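Local coordinates for penicillin-binding protein 2B (Streptococcus pneumoniae, PDB 2WAD), which probably cross-links the peptide stems of neighbouring glycan strands in cell-wall peptidoglycan as a penicillin-binding transpeptidase of the elongation machinery, at residues Glu227-Ser232 against Ala315-Val320; Leu356-Leu361 against Gly376-Val381. All blocks are in the same frame, centred on the assembly; numbering follows the deposited sequence.

Contact 1. Residues Glu227-Ser232 against Ala315-Val320; sequences ETSLSS and AFQDSV
Ser229 hands its hydroxyl proton to the carboxylate of Asp318, OG lying 2.9 Å from OD1 and meeting that oxygen nearly along its C-O axis. The serine OG sits between its own backbone N and carbonyl carbon (chi1 57°), which turns it to the helix, while the Asp318 carboxylate leans over from the flank of helix 314-334. A second polar link is looser: a water lies 2.6 Å from Ser229 O, to which it can donate, and only a weak bond joins it to Gln317 NE2. That amide nitrogen has a firmer partner in Met358 O, on strand 355-363. The contact joins a tight turn of the N-terminal penicillin-binding-protein dimerisation domain to a helix of the transpeptidase domain. The turn is type I, from Thr228 to Ser231; Thr228 O closes it by accepting from Ser231 N and, at 3.2 Å, from Ser231 OG. Leu230 adds van der Waals contact: its CD2 methyl crosses the Gln317 side chain, 3.9 Å from the amide carbon CD. Higher on the same side chain, Gln317 CG approaches Ser229 OG to 3.5 Å, and the kink at chi2 (92°) swings the amide toward the strand.

Contact 2. Residues Leu356-Leu361 against Gly376-Val381; sequences LSMSGL and GTVTNV. Unlike the reference sequence in segment 356-361: Leu361 (reference Ile).
Strand 355-363 belongs to the antiparallel sheet of the transpeptidase domain, which has the penicillin-recognising fold shared with serine beta-lactamases, and the short helix 376-379 lies against one face of it, a few residues ahead of Ser386, the probable acyl-ester nucleophile. Met358 and Thr377, whose CA atoms are 6.4 Å apart, carry the contact, and their side chains meet at about a right angle. The methionine runs out from the strand and bends at chi3 (32°), bringing CE to 3.3 Å from Thr377 OG1; its CB lies 3.7 Å from the same oxygen. In a different direction, CE meets the CG1 methyl of Val378 at 4.2 Å, a loose apolar contact. The other branch of Thr377 rests on the strand backbone: CG2 is 3.6 Å from Ser359 O and 3.8 Å from Ser359 N. With chi1 at 56°, OG1 lies between the backbone N and carbonyl carbon, and CG2 beside the N, so that one branch faces the methionine and the other the peptide. Ser359 itself directs its CB away from the helix, where its OG bonds to Asp321 of helix 314-334. The hydroxyl of Thr377 is bonded to Ser374 O, just before the helix. The buried threonine therefore satisfies its polar group locally, in the loop leading into its own helix, and what it offers the strand is van der Waals contact from both branches, with the methionine methyl packed against an oxygen already engaged elsewhere.

In the fold
The two contacts lie about 12 Å apart between centres, and strand 355-363, part of contact 2, packs against the helix of contact 1. Contact 2 is wholly buried and lies inside the transpeptidase domain; contact 1 is only partly buried and sits where the N-terminal region meets that domain, with Asp318 on the exposed side. Their chemistry follows: a side-chain hydrogen bond and a water at the boundary, methyl and backbone packing in the interior. Helix 314-334 and helix 376-379 both pack on the strand, and residues 315-320 reach it directly: Val320 CG1 packs 3.4 Å from Ser359 OG, and Phe316 CD2 lies 3.4 Å from Leu356 O.

Contact 1. Residues Glu227-Ser232 against Ala315-Val320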
loop_
_atom_site.group_PDB
_atom_site.type_symbol
_atom_site.label_atom_id
_atom_site.label_comp_id
_atom_site.label_asym_id
_atom_site.label_seq_id
_atom_site.Cartn_x
_atom_site.Cartn_y
_atom_site.Cartn_z
ATOM N N GLU A 227 -5.712 17.261 2.090
ATOM C CA GLU A 227 -6.917 16.548 2.507
ATOM C C GLU A 227 -7.698 16.010 1.306
ATOM O O GLU A 227 -8.338 16.756 0.574
ATOM C CB GLU A 227 -7.781 17.432 3.408
ATOM C CG GLU A 227 -7.085 17.783 4.722
ATOM C CD GLU A 227 -8.057 18.167 5.834
ATOM O OE1 GLU A 227 -9.131 18.726 5.520
ATOM O OE2 GLU A 227 -7.736 17.905 7.015
ATOM N N THR A 228 -7.602 14.711 1.067
ATOM C CA THR A 228 -8.328 14.092 -0.038
ATOM C C THR A 228 -8.593 12.656 0.361
ATOM O O THR A 228 -8.034 12.173 1.349
ATOM C CB THR A 228 -7.543 14.152 -1.382
ATOM O OG1 THR A 228 -6.525 13.150 -1.396
ATOM C CG2 THR A 228 -6.907 15.520 -1.589
ATOM N N SER A 229 -9.442 11.991 -0.415
ATOM C CA SER A 229 -9.881 10.637 -0.122
ATOM C C SER A 229 -8.798 9.626 -0.457
ATOM O O SER A 229 -8.903 8.471 -0.060
ATOM C CB SER A 229 -11.126 10.322 -0.943
ATOM O OG SER A 229 -10.858 10.498 -2.329
ATOM N N LEU A 230 -7.754 10.079 -1.145
ATOM C CA LEU A 230 -6.554 9.283 -1.431
ATOM C C LEU A 230 -5.353 9.570 -0.540
ATOM O O LEU A 230 -4.256 9.069 -0.823
ATOM C CB LEU A 230 -6.129 9.452 -2.896
ATOM C CG LEU A 230 -7.140 8.933 -3.921
ATOM C CD1 LEU A 230 -6.710 9.259 -5.324
ATOM C CD2 LEU A 230 -7.354 7.433 -3.749
ATOM N N SER A 231 -5.546 10.336 0.534
ATOM C CA SER A 231 -4.442 10.669 1.441
ATOM C C SER A 231 -3.836 9.466 2.162
ATOM O O SER A 231 -2.620 9.369 2.276
ATOM C CB SER A 231 -4.800 11.796 2.425
ATOM O OG SER A 231 -5.751 11.354 3.379
ATOM N N SER A 232 -4.658 8.534 2.630
ATOM C CA SER A 232 -4.130 7.357 3.330
ATOM C C SER A 232 -3.168 6.527 2.471
ATOM O O SER A 232 -2.266 5.866 2.993
ATOM C CB SER A 232 -5.286 6.471 3.803
ATOM O OG SER A 232 -6.209 6.219 2.740
ATOM N N ALA A 315 -12.834 12.030 -8.064
ATOM C CA ALA A 315 -14.281 12.167 -8.146
ATOM C C ALA A 315 -14.920 10.782 -8.114
ATOM O O ALA A 315 -15.867 10.549 -7.356
ATOM C CB ALA A 315 -14.705 12.954 -9.412
ATOM N N PHE A 316 -14.397 9.864 -8.927
ATOM C CA PHE A 316 -14.851 8.475 -8.867
ATOM C C PHE A 316 -14.683 7.884 -7.461
ATOM O O PHE A 316 -15.621 7.347 -6.858
ATOM C CB PHE A 316 -14.220 7.586 -9.952
ATOM C CG PHE A 316 -14.830 6.228 -10.016
ATOM C CD1 PHE A 316 -16.175 6.075 -10.322
ATOM C CD2 PHE A 316 -14.088 5.102 -9.707
ATOM C CE1 PHE A 316 -16.766 4.816 -10.335
ATOM C CE2 PHE A 316 -14.660 3.840 -9.723
ATOM C CZ PHE A 316 -15.995 3.694 -10.033
ATOM N N GLN A 317 -13.487 8.032 -6.913
ATOM C CA GLN A 317 -13.215 7.505 -5.582
ATOM C C GLN A 317 -14.157 8.096 -4.532
ATOM O O GLN A 317 -14.597 7.379 -3.638
ATOM C CB GLN A 317 -11.734 7.678 -5.208
ATOM C CG GLN A 317 -11.398 7.309 -3.752
ATOM C CD GLN A 317 -10.954 5.863 -3.561
ATOM O OE1 GLN A 317 -10.869 5.096 -4.520
ATOM N NE2 GLN A 317 -10.614 5.500 -2.329
ATOM N N ASP A 318 -14.475 9.389 -4.644
ATOM C CA ASP A 318 -15.371 10.071 -3.719
ATOM C C ASP A 318 -16.768 9.470 -3.808
ATOM O O ASP A 318 -17.455 9.293 -2.796
ATOM C CB ASP A 318 -15.480 11.573 -4.036
ATOM C CG ASP A 318 -14.234 12.358 -3.657
ATOM O OD1 ASP A 318 -13.355 11.835 -2.941
ATOM O OD2 ASP A 318 -14.149 13.529 -4.063
ATOM N N SER A 319 -17.200 9.186 -5.026
ATOM C CA SER A 319 -18.568 8.725 -5.205
ATOM C C SER A 319 -18.722 7.259 -4.772
ATOM O O SER A 319 -19.725 6.877 -4.172
ATOM C CB SER A 319 -19.107 9.084 -6.601
ATOM O OG SER A 319 -18.598 8.229 -7.591
ATOM N N VAL A 320 -17.692 6.445 -4.963
ATOM C CA VAL A 320 -17.693 5.121 -4.316
ATOM C C VAL A 320 -17.721 5.173 -2.769
ATOM O O VAL A 320 -18.509 4.477 -2.134
ATOM C CB VAL A 320 -16.560 4.225 -4.857
ATOM C CG1 VAL A 320 -16.581 2.854 -4.190
ATOM C CG2 VAL A 320 -16.720 4.093 -6.351
HETATM O O HOH W 1 -11.128 7.325 0.505
#

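Contact 2. Residues Leu356-Leu361 against Gly376-Val381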
loop_
_atom_site.group_PDB
_atom_site.type_symbol
_atom_site.label_atom_id
_atom_site.label_comp_id
_atom_site.label_asym_id
_atom_site.label_seq_id
_atom_site.Cartn_x
_atom_site.Cartn_y
_atom_site.Cartn_z
ATOM N N LEU A 356 -9.199 1.417 -10.412
ATOM C CA LEU A 356 -10.212 2.469 -10.596
ATOM C C LEU A 356 -10.609 3.090 -9.260
ATOM O O LEU A 356 -10.797 4.298 -9.176
ATOM C CB LEU A 356 -11.445 1.917 -11.320
ATOM C CG LEU A 356 -11.068 1.281 -12.665
ATOM C CD1 LEU A 356 -12.276 0.563 -13.260
ATOM C CD2 LEU A 356 -10.416 2.328 -13.621
ATOM N N SER A 357 -10.710 2.266 -8.219
ATOM C CA SER A 357 -10.840 2.753 -6.851
ATOM C C SER A 357 -10.670 1.601 -5.880
ATOM O O SER A 357 -10.931 0.452 -6.227
ATOM C CB SER A 357 -12.207 3.403 -6.594
ATOM O OG SER A 357 -13.184 2.391 -6.618
ATOM N N MET A 358 -10.237 1.951 -4.674
ATOM C CA MET A 358 -10.056 1.062 -3.550
ATOM C C MET A 358 -10.688 1.784 -2.363
ATOM O O MET A 358 -10.078 2.699 -1.828
ATOM C CB MET A 358 -8.565 0.953 -3.169
ATOM C CG MET A 358 -7.571 1.053 -4.278
ATOM S SD MET A 358 -5.832 1.252 -3.823
ATOM C CE MET A 358 -5.649 0.347 -2.261
ATOM N N SER A 359 -11.852 1.337 -1.902
ATOM C CA SER A 359 -12.624 2.079 -0.911
ATOM C C SER A 359 -12.916 1.156 0.249
ATOM O O SER A 359 -13.230 -0.020 0.039
ATOM C CB SER A 359 -13.986 2.487 -1.500
ATOM O OG SER A 359 -13.888 3.664 -2.286
ATOM N N GLY A 360 -12.896 1.696 1.461
ATOM C CA GLY A 360 -13.258 0.882 2.610
ATOM C C GLY A 360 -13.839 1.735 3.719
ATOM O O GLY A 360 -13.458 2.892 3.900
ATOM N N LEU A 361 -14.790 1.167 4.448
ATOM C CA LEU A 361 -15.404 1.883 5.555
ATOM C C LEU A 361 -15.327 0.932 6.722
ATOM O O LEU A 361 -15.801 -0.188 6.631
ATOM C CB LEU A 361 -16.867 2.200 5.252
ATOM C CG LEU A 361 -17.541 3.190 6.205
ATOM C CD1 LEU A 361 -16.792 4.499 6.275
ATOM C CD2 LEU A 361 -18.994 3.413 5.820
ATOM N N GLY A 376 -7.719 -0.940 4.015
ATOM C CA GLY A 376 -8.342 -2.221 4.354
ATOM C C GLY A 376 -8.424 -3.174 3.178
ATOM O O GLY A 376 -8.410 -4.399 3.347
ATOM N N THR A 377 -8.460 -2.607 1.977
ATOM C CA THR A 377 -8.600 -3.385 0.760
ATOM C C THR A 377 -7.388 -4.283 0.528
ATOM O O THR A 377 -7.528 -5.309 -0.109
ATOM C CB THR A 377 -8.798 -2.483 -0.478
ATOM O OG1 THR A 377 -7.717 -1.542 -0.572
ATOM C CG2 THR A 377 -10.132 -1.731 -0.410
ATOM N N VAL A 378 -6.216 -3.876 1.008
ATOM C CA VAL A 378 -4.982 -4.643 0.836
ATOM C C VAL A 378 -4.473 -5.209 2.165
ATOM O O VAL A 378 -3.548 -6.015 2.170
ATOM C CB VAL A 378 -3.848 -3.835 0.176
ATOM C CG1 VAL A 378 -4.141 -3.503 -1.306
ATOM C CG2 VAL A 378 -3.535 -2.557 0.977
ATOM N N THR A 379 -5.061 -4.822 3.294
ATOM C CA THR A 379 -4.509 -5.263 4.570
ATOM C C THR A 379 -5.381 -6.179 5.436
ATOM O O THR A 379 -4.859 -6.858 6.309
ATOM C CB THR A 379 -3.906 -4.091 5.410
ATOM O OG1 THR A 379 -4.968 -3.323 5.965
ATOM C CG2 THR A 379 -3.057 -3.136 4.564
ATOM N N ASN A 380 -6.690 -6.221 5.204
ATOM C CA ASN A 380 -7.573 -7.018 6.042
ATOM C C ASN A 380 -8.208 -8.163 5.277
ATOM O O ASN A 380 -8.368 -8.086 4.066
ATOM C CB ASN A 380 -8.669 -6.146 6.651
ATOM C CG ASN A 380 -8.102 -5.122 7.618
ATOM O OD1 ASN A 380 -7.551 -5.468 8.664
ATOM N ND2 ASN A 380 -8.224 -3.861 7.273
ATOM N N VAL A 381 -8.566 -9.232 5.981
ATOM C CA VAL A 381 -8.983 -10.445 5.296
ATOM C C VAL A 381 -10.366 -10.878 5.762
ATOM O O VAL A 381 -10.740 -10.593 6.893
ATOM C CB VAL A 381 -7.935 -11.588 5.483
ATOM C CG1 VAL A 381 -6.557 -11.140 4.982
ATOM C CG2 VAL A 381 -7.865 -12.021 6.932
#